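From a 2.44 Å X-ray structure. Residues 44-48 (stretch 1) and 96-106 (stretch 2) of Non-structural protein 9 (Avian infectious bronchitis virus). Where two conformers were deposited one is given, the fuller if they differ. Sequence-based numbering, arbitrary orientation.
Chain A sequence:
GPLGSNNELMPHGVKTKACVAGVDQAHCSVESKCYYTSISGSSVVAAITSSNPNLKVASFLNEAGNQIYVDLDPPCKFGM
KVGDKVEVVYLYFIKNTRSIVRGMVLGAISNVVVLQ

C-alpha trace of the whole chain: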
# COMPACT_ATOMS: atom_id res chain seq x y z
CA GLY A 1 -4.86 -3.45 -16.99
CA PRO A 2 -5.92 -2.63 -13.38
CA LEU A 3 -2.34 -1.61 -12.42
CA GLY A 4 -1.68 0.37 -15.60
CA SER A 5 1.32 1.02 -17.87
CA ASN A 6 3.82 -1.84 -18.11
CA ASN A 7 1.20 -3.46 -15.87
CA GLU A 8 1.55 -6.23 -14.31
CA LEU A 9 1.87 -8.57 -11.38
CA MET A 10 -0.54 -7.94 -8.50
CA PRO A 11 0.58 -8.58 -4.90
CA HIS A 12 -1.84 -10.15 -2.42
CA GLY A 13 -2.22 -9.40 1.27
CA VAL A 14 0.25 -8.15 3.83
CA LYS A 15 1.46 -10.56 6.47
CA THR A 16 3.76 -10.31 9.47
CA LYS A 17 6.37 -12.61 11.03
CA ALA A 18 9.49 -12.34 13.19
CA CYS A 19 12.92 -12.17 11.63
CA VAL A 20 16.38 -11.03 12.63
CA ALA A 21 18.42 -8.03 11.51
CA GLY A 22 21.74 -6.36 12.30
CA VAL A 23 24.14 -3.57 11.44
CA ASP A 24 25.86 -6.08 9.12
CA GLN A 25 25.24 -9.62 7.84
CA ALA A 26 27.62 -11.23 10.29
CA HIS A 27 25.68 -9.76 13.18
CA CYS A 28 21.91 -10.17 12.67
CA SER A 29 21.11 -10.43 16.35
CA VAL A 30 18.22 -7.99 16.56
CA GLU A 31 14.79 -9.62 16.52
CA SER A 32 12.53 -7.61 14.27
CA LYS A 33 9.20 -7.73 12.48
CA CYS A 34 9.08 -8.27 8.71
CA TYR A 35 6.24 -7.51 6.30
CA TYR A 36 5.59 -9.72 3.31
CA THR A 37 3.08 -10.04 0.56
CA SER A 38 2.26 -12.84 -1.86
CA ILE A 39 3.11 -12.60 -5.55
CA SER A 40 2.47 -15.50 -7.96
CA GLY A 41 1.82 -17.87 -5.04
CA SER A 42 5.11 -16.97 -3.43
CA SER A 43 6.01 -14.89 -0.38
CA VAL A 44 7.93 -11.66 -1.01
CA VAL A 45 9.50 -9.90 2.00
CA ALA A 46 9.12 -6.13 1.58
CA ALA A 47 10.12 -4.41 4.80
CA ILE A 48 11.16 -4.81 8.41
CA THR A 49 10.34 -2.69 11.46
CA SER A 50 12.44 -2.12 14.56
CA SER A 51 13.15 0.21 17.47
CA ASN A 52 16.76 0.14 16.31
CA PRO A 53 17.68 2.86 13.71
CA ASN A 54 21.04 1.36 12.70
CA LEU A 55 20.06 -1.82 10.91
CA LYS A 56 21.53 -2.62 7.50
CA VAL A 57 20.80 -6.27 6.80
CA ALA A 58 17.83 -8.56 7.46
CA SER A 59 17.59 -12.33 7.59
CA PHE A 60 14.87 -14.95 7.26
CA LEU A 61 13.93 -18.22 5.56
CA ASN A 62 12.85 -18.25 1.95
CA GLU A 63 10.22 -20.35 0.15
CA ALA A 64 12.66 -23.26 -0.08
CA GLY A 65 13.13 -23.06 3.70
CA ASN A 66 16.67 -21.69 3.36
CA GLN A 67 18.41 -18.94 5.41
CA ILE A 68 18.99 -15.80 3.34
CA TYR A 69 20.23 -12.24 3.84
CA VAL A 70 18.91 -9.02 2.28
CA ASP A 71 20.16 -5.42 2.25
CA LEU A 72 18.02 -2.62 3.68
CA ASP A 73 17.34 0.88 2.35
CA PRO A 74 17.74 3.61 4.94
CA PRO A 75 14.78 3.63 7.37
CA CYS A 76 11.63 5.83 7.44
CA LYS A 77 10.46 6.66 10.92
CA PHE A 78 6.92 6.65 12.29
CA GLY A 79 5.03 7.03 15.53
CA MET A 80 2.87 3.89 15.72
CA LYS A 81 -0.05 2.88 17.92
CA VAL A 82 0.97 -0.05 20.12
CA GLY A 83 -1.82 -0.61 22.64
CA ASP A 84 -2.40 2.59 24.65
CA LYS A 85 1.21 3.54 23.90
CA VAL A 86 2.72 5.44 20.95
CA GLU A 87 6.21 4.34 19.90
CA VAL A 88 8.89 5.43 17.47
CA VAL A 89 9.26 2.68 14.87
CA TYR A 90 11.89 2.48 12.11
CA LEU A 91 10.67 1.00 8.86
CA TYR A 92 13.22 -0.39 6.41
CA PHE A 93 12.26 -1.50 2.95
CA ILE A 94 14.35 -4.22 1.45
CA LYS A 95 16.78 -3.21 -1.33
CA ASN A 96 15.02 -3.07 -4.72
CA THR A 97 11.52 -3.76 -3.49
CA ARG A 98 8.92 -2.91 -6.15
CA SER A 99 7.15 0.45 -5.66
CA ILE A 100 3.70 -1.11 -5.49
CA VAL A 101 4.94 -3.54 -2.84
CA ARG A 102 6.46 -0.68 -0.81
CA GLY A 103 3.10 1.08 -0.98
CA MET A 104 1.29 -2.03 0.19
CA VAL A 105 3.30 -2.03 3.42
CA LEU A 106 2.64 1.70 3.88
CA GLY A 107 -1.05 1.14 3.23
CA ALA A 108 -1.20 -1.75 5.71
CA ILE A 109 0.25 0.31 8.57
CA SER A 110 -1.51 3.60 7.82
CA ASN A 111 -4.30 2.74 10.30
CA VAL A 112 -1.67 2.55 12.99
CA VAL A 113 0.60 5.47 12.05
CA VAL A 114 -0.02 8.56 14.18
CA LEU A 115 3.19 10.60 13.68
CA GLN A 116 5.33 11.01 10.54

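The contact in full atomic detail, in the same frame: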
# COMPACT_ATOMS: atom_id res chain seq x y z
N VAL A 44 6.91 -12.66 -0.72
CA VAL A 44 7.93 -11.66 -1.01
C VAL A 44 8.09 -10.73 0.21
O VAL A 44 7.16 -10.03 0.58
CB VAL A 44 7.57 -10.86 -2.28
CG1 VAL A 44 8.53 -9.67 -2.51
CG2 VAL A 44 7.56 -11.81 -3.51
N VAL A 45 9.26 -10.77 0.86
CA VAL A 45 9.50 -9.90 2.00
C VAL A 45 9.81 -8.49 1.50
O VAL A 45 10.65 -8.29 0.61
CB VAL A 45 10.65 -10.43 2.90
CG1 VAL A 45 10.74 -9.63 4.17
CG2 VAL A 45 10.38 -11.86 3.28
N ALA A 46 9.11 -7.51 2.07
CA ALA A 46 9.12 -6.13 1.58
C ALA A 46 9.81 -5.13 2.52
O ALA A 46 10.41 -4.14 2.08
CB ALA A 46 7.68 -5.69 1.34
N ALA A 47 9.69 -5.38 3.82
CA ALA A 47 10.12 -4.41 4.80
C ALA A 47 10.32 -5.05 6.16
O ALA A 47 9.75 -6.11 6.43
CB ALA A 47 9.12 -3.28 4.90
N ILE A 48 11.13 -4.42 7.00
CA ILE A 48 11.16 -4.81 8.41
C ILE A 48 10.95 -3.58 9.27
O ILE A 48 11.21 -2.46 8.82
CB ILE A 48 12.49 -5.52 8.81
CG1 ILE A 48 13.62 -4.51 8.92
CG2 ILE A 48 12.84 -6.67 7.83
CD1 ILE A 48 14.67 -4.90 9.94
N ASN A 96 15.64 -2.78 -3.42
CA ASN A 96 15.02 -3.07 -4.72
C ASN A 96 13.60 -3.60 -4.68
O ASN A 96 13.15 -4.23 -5.63
CB ASN A 96 15.88 -4.06 -5.51
CG ASN A 96 17.30 -3.59 -5.69
OD1 ASN A 96 18.25 -4.35 -5.49
ND2 ASN A 96 17.46 -2.30 -6.04
N THR A 97 12.90 -3.35 -3.59
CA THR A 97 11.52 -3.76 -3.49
C THR A 97 10.73 -2.95 -4.52
O THR A 97 11.02 -1.78 -4.74
CB THR A 97 10.98 -3.54 -2.06
OG1 THR A 97 11.61 -4.47 -1.18
CG2 THR A 97 9.47 -3.77 -2.02
N ARG A 98 9.78 -3.59 -5.18
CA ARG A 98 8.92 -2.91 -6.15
C ARG A 98 8.12 -1.80 -5.47
O ARG A 98 7.73 -1.92 -4.29
CB ARG A 98 7.97 -3.90 -6.82
CG ARG A 98 8.64 -4.86 -7.78
CD ARG A 98 7.67 -5.28 -8.89
NE ARG A 98 6.66 -6.24 -8.46
CZ ARG A 98 5.39 -6.24 -8.85
NH1 ARG A 98 4.93 -5.31 -9.68
NH2 ARG A 98 4.56 -7.17 -8.40
N SER A 99 7.85 -0.72 -6.20
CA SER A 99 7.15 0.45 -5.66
C SER A 99 5.76 0.11 -5.14
O SER A 99 5.33 0.63 -4.10
CB SER A 99 7.05 1.54 -6.72
OG SER A 99 8.32 2.07 -7.03
N ILE A 100 5.05 -0.75 -5.87
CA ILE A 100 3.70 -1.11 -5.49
C ILE A 100 3.75 -1.92 -4.19
O ILE A 100 2.88 -1.80 -3.33
CB ILE A 100 2.98 -1.87 -6.63
CG1 ILE A 100 1.49 -2.03 -6.32
CG2 ILE A 100 3.61 -3.22 -6.92
CD1 ILE A 100 0.69 -2.60 -7.50
N VAL A 101 4.81 -2.72 -4.03
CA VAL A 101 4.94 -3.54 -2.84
C VAL A 101 5.32 -2.67 -1.64
O VAL A 101 4.83 -2.90 -0.53
CB VAL A 101 5.96 -4.67 -3.05
CG1 VAL A 101 6.19 -5.43 -1.77
CG2 VAL A 101 5.46 -5.64 -4.13
N ARG A 102 6.16 -1.66 -1.87
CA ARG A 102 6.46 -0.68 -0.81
C ARG A 102 5.18 0.01 -0.34
O ARG A 102 4.96 0.20 0.85
CB ARG A 102 7.45 0.38 -1.30
CG ARG A 102 8.83 -0.16 -1.62
CD ARG A 102 9.77 0.94 -2.12
NE ARG A 102 10.99 0.35 -2.66
CZ ARG A 102 12.17 0.41 -2.07
NH1 ARG A 102 12.31 1.05 -0.92
NH2 ARG A 102 13.23 -0.16 -2.63
N GLY A 103 4.34 0.40 -1.29
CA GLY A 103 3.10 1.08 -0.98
C GLY A 103 2.18 0.18 -0.18
O GLY A 103 1.51 0.65 0.75
N MET A 104 2.16 -1.10 -0.52
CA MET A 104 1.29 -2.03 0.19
C MET A 104 1.60 -2.09 1.68
O MET A 104 0.69 -2.12 2.50
CB MET A 104 1.40 -3.42 -0.43
CG MET A 104 0.67 -3.51 -1.74
SD MET A 104 0.45 -5.22 -2.19
CE MET A 104 -0.03 -5.91 -0.61
N VAL A 105 2.89 -2.10 2.02
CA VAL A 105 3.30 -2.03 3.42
C VAL A 105 2.83 -0.72 4.05
O VAL A 105 2.30 -0.71 5.16
CB VAL A 105 4.83 -2.13 3.58
CG1 VAL A 105 5.22 -1.94 5.05
CG2 VAL A 105 5.34 -3.47 3.07
N LEU A 106 3.02 0.40 3.34
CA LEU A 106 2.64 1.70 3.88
C LEU A 106 1.13 1.75 4.10
O LEU A 106 0.65 2.27 5.11
CB LEU A 106 3.08 2.85 2.97
CG LEU A 106 4.58 3.09 2.84
CD1 LEU A 106 4.86 4.20 1.83
CD2 LEU A 106 5.21 3.43 4.19

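Residues 44-48 form part of a β-strand that extends beyond this stretch at both ends; residues 96-106 enter as a loop and turn into a helix at Ser 99, which runs on past Leu 106. The strand and helix axes approach to 8.1 Å and cross at -55°, so the two elements run obliquely in the same general sense. The CA atoms that lie nearest each other across the stretches are those of Ala 46 and Thr 97, 6.1 Å apart, which places the lead-in to the helix beside the middle of the strand segment. Within the strand, Ala 46 departs from regular extended geometry, with phi/psi of -112/-34°. The side chains of Ala 46 and Ala 47 consequently do not alternate: the CA-to-CB bonds of both point toward the helical stretch, whereas those of Val 45 and Ile 48 point away.

Arg 98 occupies the N-cap position, and its carbonyl opens the helical hydrogen-bond series: Arg 102 N donates to Arg 98 O at 2.9 Å, and Val 101 N makes a weak bond to the same oxygen at 3.0 Å. The series continues from Gly 103 N to Ser 99 O and from Met 104 N to Ile 100 O, both 3.0 Å, while the bond from Val 105 N to Val 101 O, 3.3 Å, is weak. The side chain of Arg 102 folds back to the loop before the helix. Its NE donates to Thr 97 O at 3.0 Å with an N-H...O angle of 154°, and its NH2 adds a weak bond to Thr 97 O at 3.5 Å. This ties the first helical turn to the residue that lies against the strand, although Arg 102 itself hardly touches the strand.

No hydrogen bond crosses between the stretches; the contact is mainly apolar packing and buries 220 Å², both sides summed. Ala 46 is its centre, with 70 Å² covered. Its methyl group faces two valines one helical turn apart: Ala 46 CB lies 3.5 Å from Val 101 CG1 and 3.7 Å from Val 105 CG2. Both valines adopt the t rotamer, and their spacing of four residues brings them to the same side of the helix, where they meet this single small side chain. The methyl group of Ala 46 is in direct van der Waals contact with both valines. Ala 47 extends the patch along the helix, its CB 4.1 Å from Val 105 CG1, so that Val 105 touches both alanines; its CG2 lies near both, 3.7 Å from Ala 46 CB and 4.2 Å from Ala 47 CB.

Thr 97 covers the other end of the contact. Its CG2 lies 4.3 Å from Ala 46 CB, and its OG1 is 3.5 Å from Ala 46 O, a polar approach without a hydrogen bond; OG1 is instead bonded to a residue just outside the stretches. Val 44 points toward the helical stretch, yet its nearest approach is Val 44 CG1 to Val 101 CG1, 4.9 Å, so it remains at the margin.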